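Local structure of transcriptional activator TenA-1 (Sulfolobus solfataricus P2, 2QZC) at residues A[147-150]-A[156-159]; A[26-31]-A[142-147]. The protein is a putative TenA-like thiaminase, a helical protein of the TENA/THI-4/PQQC family that probably takes part in thiamin breakdown or salvage. One frame throughout, in Å; residues are numbered along the deposited sequence.

Contact 1 of 2, residues A[147-150]-A[156-159]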
# COMPACT_ATOMS: atom_id res chain seq x y z
N TYR A 147 1.56 10.31 -26.88
CA TYR A 147 1.50 10.08 -28.32
C TYR A 147 0.08 9.79 -28.81
O TYR A 147 -0.44 10.43 -29.74
CB TYR A 147 2.44 8.95 -28.70
CG TYR A 147 2.49 8.62 -30.16
CD1 TYR A 147 2.98 9.52 -31.09
CD2 TYR A 147 2.07 7.38 -30.61
CE1 TYR A 147 3.03 9.17 -32.46
CE2 TYR A 147 2.11 7.03 -31.95
CZ TYR A 147 2.60 7.91 -32.87
OH TYR A 147 2.63 7.51 -34.20
N VAL A 148 -0.57 8.84 -28.16
CA VAL A 148 -1.87 8.36 -28.57
C VAL A 148 -3.02 9.34 -28.33
O VAL A 148 -4.08 9.23 -28.98
CB VAL A 148 -2.14 6.96 -27.95
CG1 VAL A 148 -3.56 6.37 -28.28
CG2 VAL A 148 -1.07 5.95 -28.40
N ILE A 149 -2.82 10.33 -27.45
CA ILE A 149 -3.88 11.35 -27.18
C ILE A 149 -4.29 12.10 -28.45
O ILE A 149 -5.41 12.60 -28.50
CB ILE A 149 -3.45 12.33 -26.04
CG1 ILE A 149 -4.63 13.11 -25.47
CG2 ILE A 149 -2.28 13.22 -26.46
CD1 ILE A 149 -5.70 12.27 -24.83
N ASP A 150 -3.40 12.17 -29.45
CA ASP A 150 -3.72 12.83 -30.72
C ASP A 150 -4.50 11.95 -31.70
O ASP A 150 -4.79 12.40 -32.81
CB ASP A 150 -2.45 13.34 -31.37
CG ASP A 150 -1.79 14.44 -30.55
OD1 ASP A 150 -2.49 15.22 -29.87
OD2 ASP A 150 -0.55 14.51 -30.60
N TYR A 156 -9.54 5.36 -28.26
CA TYR A 156 -8.09 5.49 -28.02
C TYR A 156 -7.67 6.78 -27.40
O TYR A 156 -6.83 6.80 -26.49
CB TYR A 156 -7.25 5.09 -29.27
CG TYR A 156 -7.69 3.76 -29.82
CD1 TYR A 156 -7.99 2.68 -28.98
CD2 TYR A 156 -7.83 3.55 -31.19
CE1 TYR A 156 -8.43 1.49 -29.46
CE2 TYR A 156 -8.28 2.33 -31.68
CZ TYR A 156 -8.59 1.30 -30.81
OH TYR A 156 -9.03 0.08 -31.22
N LYS A 157 -8.31 7.88 -27.78
CA LYS A 157 -8.07 9.17 -27.14
C LYS A 157 -8.48 9.10 -25.65
O LYS A 157 -7.79 9.62 -24.78
CB LYS A 157 -8.85 10.28 -27.89
CG LYS A 157 -8.61 11.67 -27.37
CD LYS A 157 -9.44 12.76 -28.12
CE LYS A 157 -9.02 12.96 -29.52
NZ LYS A 157 -7.62 13.47 -29.70
N THR A 158 -9.62 8.48 -25.38
CA THR A 158 -10.10 8.32 -23.99
C THR A 158 -9.12 7.51 -23.15
O THR A 158 -8.77 7.92 -22.03
CB THR A 158 -11.49 7.66 -23.93
OG1 THR A 158 -12.45 8.48 -24.63
CG2 THR A 158 -11.97 7.47 -22.48
N TRP A 159 -8.67 6.38 -23.70
CA TRP A 159 -7.67 5.56 -23.00
C TRP A 159 -6.42 6.37 -22.71
O TRP A 159 -5.92 6.38 -21.58
CB TRP A 159 -7.33 4.34 -23.87
CG TRP A 159 -6.20 3.48 -23.33
CD1 TRP A 159 -6.31 2.44 -22.43
CD2 TRP A 159 -4.84 3.55 -23.70
NE1 TRP A 159 -5.08 1.92 -22.19
CE2 TRP A 159 -4.15 2.57 -22.93
CE3 TRP A 159 -4.10 4.39 -24.53
CZ2 TRP A 159 -2.77 2.38 -23.03
CZ3 TRP A 159 -2.74 4.24 -24.60
CH2 TRP A 159 -2.07 3.22 -23.86

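Contact 2 of 2, residues A[26-31]-A[142-147]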
# COMPACT_ATOMS: atom_id res chain seq x y z
N GLU A 26 3.66 -1.62 -33.17
CA GLU A 26 2.54 -1.68 -34.12
C GLU A 26 1.20 -1.42 -33.43
O GLU A 26 0.36 -0.67 -33.94
CB GLU A 26 2.51 -3.05 -34.79
CG GLU A 26 1.35 -3.29 -35.75
CD GLU A 26 1.39 -4.65 -36.43
OE1 GLU A 26 2.34 -5.44 -36.21
OE2 GLU A 26 0.42 -4.93 -37.17
N PHE A 27 0.97 -2.05 -32.28
CA PHE A 27 -0.28 -1.88 -31.53
C PHE A 27 -0.54 -0.40 -31.26
O PHE A 27 -1.66 0.09 -31.42
CB PHE A 27 -0.20 -2.66 -30.20
CG PHE A 27 -1.48 -2.70 -29.41
CD1 PHE A 27 -1.87 -1.62 -28.60
CD2 PHE A 27 -2.25 -3.84 -29.37
CE1 PHE A 27 -3.03 -1.69 -27.80
CE2 PHE A 27 -3.41 -3.91 -28.59
CZ PHE A 27 -3.80 -2.82 -27.81
N ILE A 28 0.49 0.31 -30.79
CA ILE A 28 0.41 1.74 -30.49
C ILE A 28 0.22 2.59 -31.75
O ILE A 28 -0.57 3.54 -31.74
CB ILE A 28 1.67 2.19 -29.72
CG1 ILE A 28 1.61 1.54 -28.32
CG2 ILE A 28 1.81 3.73 -29.67
CD1 ILE A 28 3.00 1.54 -27.65
N LEU A 29 0.95 2.26 -32.82
CA LEU A 29 0.79 2.98 -34.10
C LEU A 29 -0.63 2.85 -34.61
O LEU A 29 -1.18 3.83 -35.14
CB LEU A 29 1.78 2.45 -35.14
CG LEU A 29 3.28 2.53 -34.81
CD1 LEU A 29 4.19 2.00 -35.97
CD2 LEU A 29 3.67 3.95 -34.36
N LYS A 30 -1.25 1.68 -34.43
CA LYS A 30 -2.63 1.46 -34.86
C LYS A 30 -3.63 2.16 -33.94
O LYS A 30 -4.73 2.51 -34.39
CB LYS A 30 -2.96 -0.01 -35.04
CG LYS A 30 -2.11 -0.67 -36.13
CD LYS A 30 -2.52 -2.09 -36.43
CE LYS A 30 -3.78 -2.14 -37.30
NZ LYS A 30 -3.66 -1.45 -38.65
N MSE A 31 -3.29 2.35 -32.66
CA MSE A 31 -4.13 3.20 -31.79
C MSE A 31 -4.09 4.66 -32.27
O MSE A 31 -5.11 5.35 -32.33
CB MSE A 31 -3.76 3.13 -30.29
CG MSE A 31 -4.24 1.87 -29.65
SE MSE A 31 -4.20 2.02 -27.71
CE MSE A 31 -2.39 2.09 -27.48
N SER A 142 3.38 6.55 -19.80
CA SER A 142 3.35 8.03 -19.81
C SER A 142 3.68 8.55 -21.22
O SER A 142 2.96 9.41 -21.77
CB SER A 142 4.33 8.59 -18.79
OG SER A 142 4.16 10.00 -18.67
N ILE A 143 4.72 7.98 -21.83
CA ILE A 143 5.20 8.32 -23.18
C ILE A 143 4.15 7.97 -24.23
O ILE A 143 3.86 8.73 -25.16
CB ILE A 143 6.56 7.57 -23.49
CG1 ILE A 143 7.67 8.24 -22.69
CG2 ILE A 143 6.92 7.57 -25.00
CD1 ILE A 143 8.97 7.52 -22.79
N VAL A 144 3.62 6.77 -24.10
CA VAL A 144 2.63 6.29 -25.05
C VAL A 144 1.35 7.10 -24.99
O VAL A 144 0.77 7.43 -26.03
CB VAL A 144 2.36 4.78 -24.82
CG1 VAL A 144 1.15 4.27 -25.66
CG2 VAL A 144 3.64 3.96 -25.10
N GLY A 145 0.91 7.44 -23.79
CA GLY A 145 -0.28 8.27 -23.63
C GLY A 145 -0.11 9.63 -24.28
O GLY A 145 -1.04 10.10 -24.96
N ASP A 146 1.07 10.25 -24.14
CA ASP A 146 1.33 11.56 -24.80
C ASP A 146 1.24 11.46 -26.32
O ASP A 146 0.89 12.46 -26.99
CB ASP A 146 2.70 12.11 -24.44
CG ASP A 146 2.82 12.48 -22.98
OD1 ASP A 146 1.81 12.62 -22.25
OD2 ASP A 146 3.99 12.64 -22.57
N TYR A 147 1.56 10.31 -26.88
CA TYR A 147 1.50 10.08 -28.32
C TYR A 147 0.08 9.79 -28.81
O TYR A 147 -0.44 10.43 -29.74
CB TYR A 147 2.44 8.95 -28.70
CG TYR A 147 2.49 8.62 -30.16
CD1 TYR A 147 2.98 9.52 -31.09
CD2 TYR A 147 2.07 7.38 -30.61
CE1 TYR A 147 3.03 9.17 -32.46
CE2 TYR A 147 2.11 7.03 -31.95
CZ TYR A 147 2.60 7.91 -32.87
OH TYR A 147 2.63 7.51 -34.20

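Contact 1 of 2, residues A[147-150]-A[156-159]
Lys157 reaches across from helix 154-164 to segment 147-150, where its NZ gives a hydrogen bond of 2.7 Å to the backbone O of Ile149. The ammonium lies in the carbonyl plane, with a C=O...NZ angle of 155°. A weak hydrogen bond from Lys157 NZ to Ser151 O adds a second carbonyl of the connection. Starting anti to the backbone N, the lysine chain runs straight and then bends at chi3 (-68°) and chi4 (-63°), which curls its end back onto the Ile149 carbonyl. On the way its CG packs 3.9 Å from Ile149 CD1, and the same methyl lies 3.4 Å from the backbone O of Lys157. With alanine in place of Lys157, the Ile149 carbonyl would probably lose its ammonium donor and Ile149 CD1 its packing against CG. The carboxylate of Asp150, with OD1 5.4 Å from Lys157 NZ, is not in contact but may add a mild electrostatic attraction. Deeper in the protein Val148 points its CG1 at helix 154-164, where it meets Tyr156 CB at 4.0 Å and, obliquely, the ring atom CE3 of Trp159 at 4.3 Å. Phe41 meets the rings of both Tyr156 and Trp159 edge-to-face, while the Tyr156 hydroxyl is hydrogen-bonded to Leu36 O. The whole is a short connection between the consecutive helices 127-148 and 154-164, with the lysine bond on its more exposed side and Val148 packing inward, in the all-helical heme oxygenase-like fold of the TenA family.

Contact 2 of 2, residues A[26-31]-A[142-147]
Ile28 of helix 26-32 faces Val144 and Tyr147, one turn apart on helix 127-148, in a helix-helix packing of the heme oxygenase-like fold. The two short segments run at 30° to each other in the same general direction, and their axes come no closer than 10.7 Å, so the space between them is bridged by side chains alone. Ile28 is the central bump. Its two arms divide the work: CD1 reaches Val144 CG2 at 3.6 Å, while CG2, set anti to the backbone N, turns to Tyr147 and meets CD2 of the ring at 3.8 Å. That methyl comes in at the ring's edge, near its plane, so the isoleucine sits in the hollow between the valine methyls and the aromatic rim. Trp203 also touches Ile28, and Val23 and Trp159 touch Val144, continuing the apolar packing. Tyr147 extends the contact toward the surface. With CG anti to its own N (chi1 -179°), the ring stretches across to helix 26-32 and meets the end of Leu29 at a slant; the CB of this leucine points away, but its CD2 returns to within 3.7 Å of Tyr147 OH.

After helices 6-14 and 18-23 the chain enters helix 26-32, then travels 110 mostly helical residues before 142-147 comes back against it; contact 2 thus closes a long loop that brings an early helix onto the end of helix 127-148. Contact 1 follows directly, closing a short connection, five residues between the segments, two of them already in helix 154-164. The two loops neither nest nor cross: their ranges share Tyr147, whose side chain works only in contact 2. Helix 127-148 is thereby tied to helices 26-32 and 154-164, which also meet each other: Met31 packs against Val148, Tyr156 and Trp159, the last with CZ3 3.6 Å from Met31 CE, joining both contacts in one apolar cluster.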